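Pyroglutamyl-peptidase I (Fervidobacterium islandicum, PDB 6LTQ) removes the N-terminal pyroglutamyl residue from peptides, as a cysteine peptidase from a thermophilic, keratin-degrading bacterium. Local coordinates at the interface of chains A and B. Numbering follows the deposited sequence. Chains: chain A/B, Pyroglutamyl-peptidase I.

A two-fold interface is built from repeated halves, and chains A and B show this in three adjoining patches. Contact 1 and contact 3, their C-alpha centres about 15 Å apart, share a twin core, helix 185-189 of one subunit against Lys142, Pro144 and Leu205 of the other; contact 3 reaches further, to B:Ala88. Contact 2 lies about 11 Å from contact 1, sharing B:Ser200, and about 9 Å from contact 3, sharing A:Leu198, A:Ser200 and B:Ala88. Proline-rich packing lies at both ends, and water-mediated links run through contact 2 into contact 3. This joins A and B here, and may do so in solution, which the structure alone does not show.

Contact 1: the interface of chains A and B. Residues chain A 142-144, 205; chain B 185-186, 189, 200.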
loop_
_atom_site.group_PDB
_atom_site.type_symbol
_atom_site.label_atom_id
_atom_site.label_comp_id
_atom_site.label_asym_id
_atom_site.label_seq_id
_atom_site.Cartn_x
_atom_site.Cartn_y
_atom_site.Cartn_z
ATOM N N LYS A 142 2.362 24.003 2.140
ATOM C CA LYS A 142 2.562 23.118 0.985
ATOM C C LYS A 142 3.425 21.893 1.325
ATOM O O LYS A 142 4.086 21.335 0.443
ATOM C CB LYS A 142 3.154 23.878 -0.208
ATOM C CG LYS A 142 2.301 25.106 -0.609
ATOM C CD LYS A 142 2.827 25.768 -1.871
ATOM C CE LYS A 142 2.041 27.033 -2.204
ATOM N NZ LYS A 142 2.461 27.600 -3.519
ATOM N N ILE A 143 3.409 21.449 2.573
ATOM C CA ILE A 143 4.177 20.282 3.014
ATOM C C ILE A 143 3.204 19.181 3.409
ATOM O O ILE A 143 2.408 19.381 4.337
ATOM C CB ILE A 143 5.098 20.620 4.190
ATOM C CG1 ILE A 143 6.042 21.749 3.809
ATOM C CG2 ILE A 143 5.876 19.361 4.584
ATOM C CD1 ILE A 143 6.970 22.146 4.915
ATOM N N PRO A 144 3.264 17.995 2.778
ATOM C CA PRO A 144 2.410 16.876 3.197
ATOM C C PRO A 144 2.676 16.484 4.646
ATOM O O PRO A 144 3.825 16.308 5.060
ATOM C CB PRO A 144 2.798 15.748 2.232
ATOM C CG PRO A 144 3.428 16.430 1.070
ATOM C CD PRO A 144 4.161 17.609 1.678
ATOM N N LEU A 205 13.261 19.537 2.303
ATOM C CA LEU A 205 11.858 19.727 2.687
ATOM C C LEU A 205 11.595 19.265 4.125
ATOM O O LEU A 205 10.849 19.924 4.866
ATOM C CB LEU A 205 10.933 19.009 1.703
ATOM C CG LEU A 205 9.445 19.313 1.937
ATOM C CD1 LEU A 205 9.201 20.838 1.852
ATOM C CD2 LEU A 205 8.605 18.614 0.891
ATOM N N PRO B 185 5.021 17.871 -3.745
ATOM C CA PRO B 185 4.493 17.939 -2.372
ATOM C C PRO B 185 3.298 18.886 -2.257
ATOM O O PRO B 185 2.328 18.577 -1.559
ATOM C CB PRO B 185 5.703 18.396 -1.550
ATOM C CG PRO B 185 6.923 17.904 -2.365
ATOM C CD PRO B 185 6.481 18.091 -3.818
ATOM N N GLU B 186 3.291 19.994 -3.004
ATOM C CA GLU B 186 2.136 20.889 -2.909
ATOM C C GLU B 186 0.846 20.222 -3.373
ATOM O O GLU B 186 -0.243 20.563 -2.886
ATOM C CB GLU B 186 2.390 22.170 -3.710
ATOM C CG GLU B 186 2.513 21.933 -5.202
ATOM C CD GLU B 186 3.189 23.098 -5.893
ATOM O OE1 GLU B 186 2.473 23.867 -6.561
ATOM O OE2 GLU B 186 4.422 23.261 -5.743
ATOM N N ALA B 189 -0.308 18.059 -0.347
ATOM C CA ALA B 189 -0.664 18.865 0.816
ATOM C C ALA B 189 -2.111 19.358 0.758
ATOM O O ALA B 189 -2.695 19.648 1.806
ATOM C CB ALA B 189 0.297 20.047 0.950
ATOM N N SER B 200 5.289 11.897 -2.666
ATOM C CA SER B 200 5.609 13.077 -3.463
ATOM C C SER B 200 7.118 13.145 -3.658
ATOM O O SER B 200 7.880 12.392 -3.055
ATOM C CB SER B 200 5.078 14.361 -2.793
ATOM O OG SER B 200 5.678 14.545 -1.524
#
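The pyrrolidine ring of A:Pro144 meets B:Pro185 with one edge and part of one face. Its CD faces B:Pro185 CB at 3.7 Å, while B:Pro185 O approaches the same ring obliquely from one face, 3.6 Å from A:Pro144 CG. The methyl group of B:Ala189 lies over that same face, and the hydroxyl of B:Ser200 comes to the edge near CG. In this pyrrolidone carboxyl peptidase, a cysteine peptidase, proline rings join two subunits without ring stacking. The edge of B:Pro185 at CG is turned towards A:Leu205, whose CD2 is 3.7 Å away. One face of B:Pro185 is backed within its own chain by B:Ser200 OG, 3.7 Å from CG. A:Leu205 sends CG anti to its own backbone N (chi1 -173°), which, with chi2, swings CD2 towards the ring of B:Pro185. An alanine in place of A:Pro144 would lack CG and CD and is likely to leave a gap beside the ring and carbonyl of B:Pro185. Next to the rings, B:Ala189 CB rests 3.7 Å from the carbonyl carbon C of A:Lys142, whose backbone has a left-handed conformation (phi 71°). The extended side chain of A:Lys142 runs alongside B:Glu186, pointing the same way, with their CB atoms 4.0 Å apart. At the far ends A:Lys142 NZ and B:Glu186 OE1 are 4.8 Å apart, too far for a salt bridge, although their opposite charges may attract weakly.

Contact 2: the interface of chains A and B. Residues chain A 88, 197-200; chain B 88, 197-200.
A:Ala88 fits closely against the backbone of B:Lys197, B:Leu198 and B:Pro199, and the reciprocal fit is made by B:Ala88. In each half the methyl group is the point of contact: A:Ala88 CB lies 3.7 Å from the alpha carbon CA of B:Pro199, with the carbonyl oxygens of B:Lys197 and B:Leu198 close by. Between the two halves the proline rings meet near the two-fold axis, A:Pro199 CB to B:Pro199 CB at 3.9 Å. This packing contrasts with the looser, hydrated region around the paired Ser200 residues. They form an antiparallel beta bridge, yet their carbonyl oxygens face each other at 3.4 Å, A:Ser200 O to B:Ser200 O, and water fills in the polar links. Water 1 takes the N-H of A:Ser200 at 2.9 Å from N (159° at H) and also bonds B:Ser200 O and B:Ala88 O. Water 3 makes the two-fold-related set of links, and it bonds water 1, O to O, at 3.1 Å. Water 2 joins the hydroxyl OG of A:Ser200, at 2.8 Å, to B:Ser200 O. In the fold, residue 88 lies in the loop between strands 77-83 and 90-93, while residues 198-200 lie in the segment between the 3-10 helix 193-197 and helix 203-215.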
loop_
_atom_site.group_PDB
_atom_site.type_symbol
_atom_site.label_atom_id
_atom_site.label_comp_id
_atom_site.label_asym_id
_atom_site.label_seq_id
_atom_site.Cartn_x
_atom_site.Cartn_y
_atom_site.Cartn_z
ATOM N N ALA A 88 5.104 8.606 3.886
ATOM C CA ALA A 88 5.231 9.502 2.730
ATOM C C ALA A 88 5.212 10.988 3.077
ATOM O O ALA A 88 5.546 11.823 2.217
ATOM C CB ALA A 88 4.120 9.204 1.709
ATOM N N LYS A 197 10.417 1.215 -4.679
ATOM C CA LYS A 197 9.262 2.083 -4.907
ATOM C C LYS A 197 8.763 2.768 -3.643
ATOM O O LYS A 197 7.663 3.322 -3.648
ATOM C CB LYS A 197 8.122 1.274 -5.536
ATOM C CG LYS A 197 8.562 0.674 -6.872
ATOM C CD LYS A 197 7.382 0.169 -7.678
ATOM C CE LYS A 197 7.070 -1.259 -7.332
ATOM N NZ LYS A 197 5.928 -1.756 -8.155
ATOM N N LEU A 198 9.529 2.731 -2.569
ATOM C CA LEU A 198 9.105 3.319 -1.306
ATOM C C LEU A 198 9.069 4.845 -1.419
ATOM O O LEU A 198 9.854 5.422 -2.157
ATOM C CB LEU A 198 10.080 2.933 -0.196
ATOM C CG LEU A 198 9.893 1.522 0.401
ATOM C CD1 LEU A 198 10.942 1.325 1.445
ATOM C CD2 LEU A 198 8.497 1.377 0.993
ATOM N N PRO A 199 8.227 5.509 -0.619
ATOM C CA PRO A 199 8.205 6.981 -0.614
ATOM C C PRO A 199 9.429 7.577 0.068
ATOM O O PRO A 199 10.094 6.942 0.891
ATOM C CB PRO A 199 6.938 7.319 0.183
ATOM C CG PRO A 199 6.217 6.022 0.449
ATOM C CD PRO A 199 7.239 4.926 0.303
ATOM N N SER A 200 9.691 8.845 -0.250
ATOM C CA SER A 200 10.797 9.568 0.355
ATOM C C SER A 200 10.441 11.055 0.409
ATOM O O SER A 200 9.438 11.501 -0.163
ATOM C CB SER A 200 12.117 9.348 -0.419
ATOM O OG SER A 200 12.009 9.846 -1.752
ATOM N N ALA B 88 6.054 6.967 -6.283
ATOM C CA ALA B 88 6.973 7.464 -5.256
ATOM C C ALA B 88 8.343 7.842 -5.780
ATOM O O ALA B 88 9.105 8.495 -5.058
ATOM C CB ALA B 88 7.167 6.398 -4.165
ATOM N N LYS B 197 -1.760 11.007 2.606
ATOM C CA LYS B 197 -0.580 10.177 2.828
ATOM C C LYS B 197 0.091 9.740 1.535
ATOM O O LYS B 197 0.950 8.856 1.567
ATOM C CB LYS B 197 -0.957 8.941 3.646
ATOM C CG LYS B 197 -1.541 9.280 5.014
ATOM C CD LYS B 197 -1.813 7.993 5.791
ATOM C CE LYS B 197 -1.925 8.252 7.276
ATOM N NZ LYS B 197 -3.242 8.856 7.631
ATOM N N LEU B 198 -0.279 10.332 0.397
ATOM C CA LEU B 198 0.301 9.931 -0.877
ATOM C C LEU B 198 1.775 10.347 -0.950
ATOM O O LEU B 198 2.165 11.339 -0.347
ATOM C CB LEU B 198 -0.448 10.600 -2.022
ATOM C CG LEU B 198 -1.784 9.938 -2.326
ATOM C CD1 LEU B 198 -2.448 10.704 -3.442
ATOM C CD2 LEU B 198 -1.532 8.506 -2.718
ATOM N N PRO B 199 2.580 9.624 -1.733
ATOM C CA PRO B 199 3.998 9.994 -1.915
ATOM C C PRO B 199 4.138 11.232 -2.791
ATOM O O PRO B 199 3.266 11.544 -3.600
ATOM C CB PRO B 199 4.602 8.775 -2.631
ATOM C CG PRO B 199 3.583 7.694 -2.623
ATOM C CD PRO B 199 2.228 8.370 -2.415
ATOM N N SER B 200 5.289 11.897 -2.666
ATOM C CA SER B 200 5.609 13.077 -3.463
ATOM C C SER B 200 7.118 13.145 -3.658
ATOM O O SER B 200 7.880 12.392 -3.055
ATOM C CB SER B 200 5.078 14.361 -2.793
ATOM O OG SER B 200 5.678 14.545 -1.524
HETATM O O HOH W 1 8.165 9.662 -2.631
HETATM O O HOH W 2 10.866 12.191 -2.845
HETATM O O HOH W 3 6.702 11.021 -0.231
#

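Contact 3: the interface of chains A and B. Residues chain A 185-186, 188-189, 198, 200; chain B 88, 142, 144, 205.
A:Val188 and B:Pro144 cross at about a right angle, the branch carbon A:Val188 CB lying 3.9 Å from B:Pro144 CG. CG1 of the valine, anti to the backbone N (chi1 176°), reaches towards B:Pro144 CB. The apolar packing continues at A:Pro185, whose CB sits 3.6 Å from B:Pro144 CD and whose CG meets B:Leu205 CD2. B:Pro144 is therefore lodged between two residues of the helix 185-189, with A:Ser200 OG 3.8 Å from its CG. Beyond it, the methyl of A:Ala189 lies against the backbone of B:Lys142, and A:Glu186 CB packs on B:Lys142 CB at 3.8 Å, although B:Lys142 is poorly ordered.

Water-mediated links lie beside this packing. A:Ser200 OG stands between the backbone N and the carbonyl carbon (chi1 62°), which brings it 2.7 Å from the oxygen of water 5. That water also bonds A:Leu198 O and, across the interface, B:Ala88 O at 2.7 Å.

Charge contributes less definitely: the end groups of A:Glu186 and B:Lys142 are opposite in charge but not in contact, so any attraction is uncertain. For the protein, this patch seats one subunit's short helix on its neighbour's proline and ties the adjoining loops through water, probably aiding subunit association.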
loop_
_atom_site.group_PDB
_atom_site.type_symbol
_atom_site.label_atom_id
_atom_site.label_comp_id
_atom_site.label_asym_id
_atom_site.label_seq_id
_atom_site.Cartn_x
_atom_site.Cartn_y
_atom_site.Cartn_z
ATOM N N PRO A 185 15.584 10.398 0.140
ATOM C CA PRO A 185 15.658 9.732 -1.179
ATOM C C PRO A 185 16.878 8.824 -1.341
ATOM O O PRO A 185 16.771 7.756 -1.965
ATOM C CB PRO A 185 15.684 10.912 -2.162
ATOM C CG PRO A 185 14.941 12.041 -1.400
ATOM C CD PRO A 185 15.379 11.866 0.027
ATOM N N GLU A 186 18.029 9.197 -0.770
ATOM C CA GLU A 186 19.204 8.339 -0.892
ATOM C C GLU A 186 18.986 6.996 -0.192
ATOM O O GLU A 186 19.614 5.997 -0.557
ATOM C CB GLU A 186 20.448 9.048 -0.341
ATOM C CG GLU A 186 20.432 9.269 1.179
ATOM C CD GLU A 186 21.438 10.324 1.619
ATOM O OE1 GLU A 186 22.530 9.931 2.064
ATOM O OE2 GLU A 186 21.148 11.542 1.510
ATOM N N VAL A 188 16.104 5.324 -0.216
ATOM C CA VAL A 188 15.296 4.490 -1.101
ATOM C C VAL A 188 16.106 4.107 -2.327
ATOM O O VAL A 188 15.953 2.997 -2.861
ATOM C CB VAL A 188 13.982 5.208 -1.488
ATOM C CG1 VAL A 188 13.162 4.398 -2.492
ATOM C CG2 VAL A 188 13.139 5.463 -0.238
ATOM N N ALA A 189 16.996 4.996 -2.767
ATOM C CA ALA A 189 17.779 4.745 -3.972
ATOM C C ALA A 189 18.638 3.488 -3.859
ATOM O O ALA A 189 18.954 2.869 -4.884
ATOM C CB ALA A 189 18.659 5.963 -4.280
ATOM N N LEU A 198 9.529 2.731 -2.569
ATOM C CA LEU A 198 9.105 3.319 -1.306
ATOM C C LEU A 198 9.069 4.845 -1.419
ATOM O O LEU A 198 9.854 5.422 -2.157
ATOM C CB LEU A 198 10.080 2.933 -0.196
ATOM C CG LEU A 198 9.893 1.522 0.401
ATOM C CD1 LEU A 198 10.942 1.325 1.445
ATOM C CD2 LEU A 198 8.497 1.377 0.993
ATOM N N SER A 200 9.691 8.845 -0.250
ATOM C CA SER A 200 10.797 9.568 0.355
ATOM C C SER A 200 10.441 11.055 0.409
ATOM O O SER A 200 9.438 11.501 -0.163
ATOM C CB SER A 200 12.117 9.348 -0.419
ATOM O OG SER A 200 12.009 9.846 -1.752
ATOM N N ALA B 88 6.054 6.967 -6.283
ATOM C CA ALA B 88 6.973 7.464 -5.256
ATOM C C ALA B 88 8.343 7.842 -5.780
ATOM O O ALA B 88 9.105 8.495 -5.058
ATOM C CB ALA B 88 7.167 6.398 -4.165
ATOM N N LYS B 142 21.588 8.885 -6.210
ATOM C CA LYS B 142 20.784 8.976 -4.989
ATOM C C LYS B 142 19.345 9.428 -5.241
ATOM O O LYS B 142 18.705 9.981 -4.353
ATOM C CB LYS B 142 21.437 9.888 -3.946
ATOM C CG LYS B 142 22.894 9.521 -3.618
ATOM C CD LYS B 142 23.422 10.461 -2.540
ATOM C CE LYS B 142 24.915 10.290 -2.302
ATOM N NZ LYS B 142 25.249 8.934 -1.790
ATOM N N PRO B 144 15.544 8.012 -6.163
ATOM C CA PRO B 144 14.663 6.845 -6.367
ATOM C C PRO B 144 14.105 6.805 -7.783
ATOM O O PRO B 144 13.587 7.798 -8.298
ATOM C CB PRO B 144 13.536 7.073 -5.347
ATOM C CG PRO B 144 14.136 7.941 -4.302
ATOM C CD PRO B 144 15.130 8.837 -5.019
ATOM N N LEU B 205 14.162 18.017 -6.846
ATOM C CA LEU B 205 14.722 16.695 -7.102
ATOM C C LEU B 205 14.243 16.124 -8.439
ATOM O O LEU B 205 15.032 15.526 -9.181
ATOM C CB LEU B 205 14.367 15.737 -5.946
ATOM C CG LEU B 205 15.055 14.368 -6.049
ATOM C CD1 LEU B 205 16.584 14.528 -6.076
ATOM C CD2 LEU B 205 14.651 13.427 -4.900
HETATM O O HOH W 4 8.165 9.662 -2.631
HETATM O O HOH W 5 11.018 7.840 -3.200
#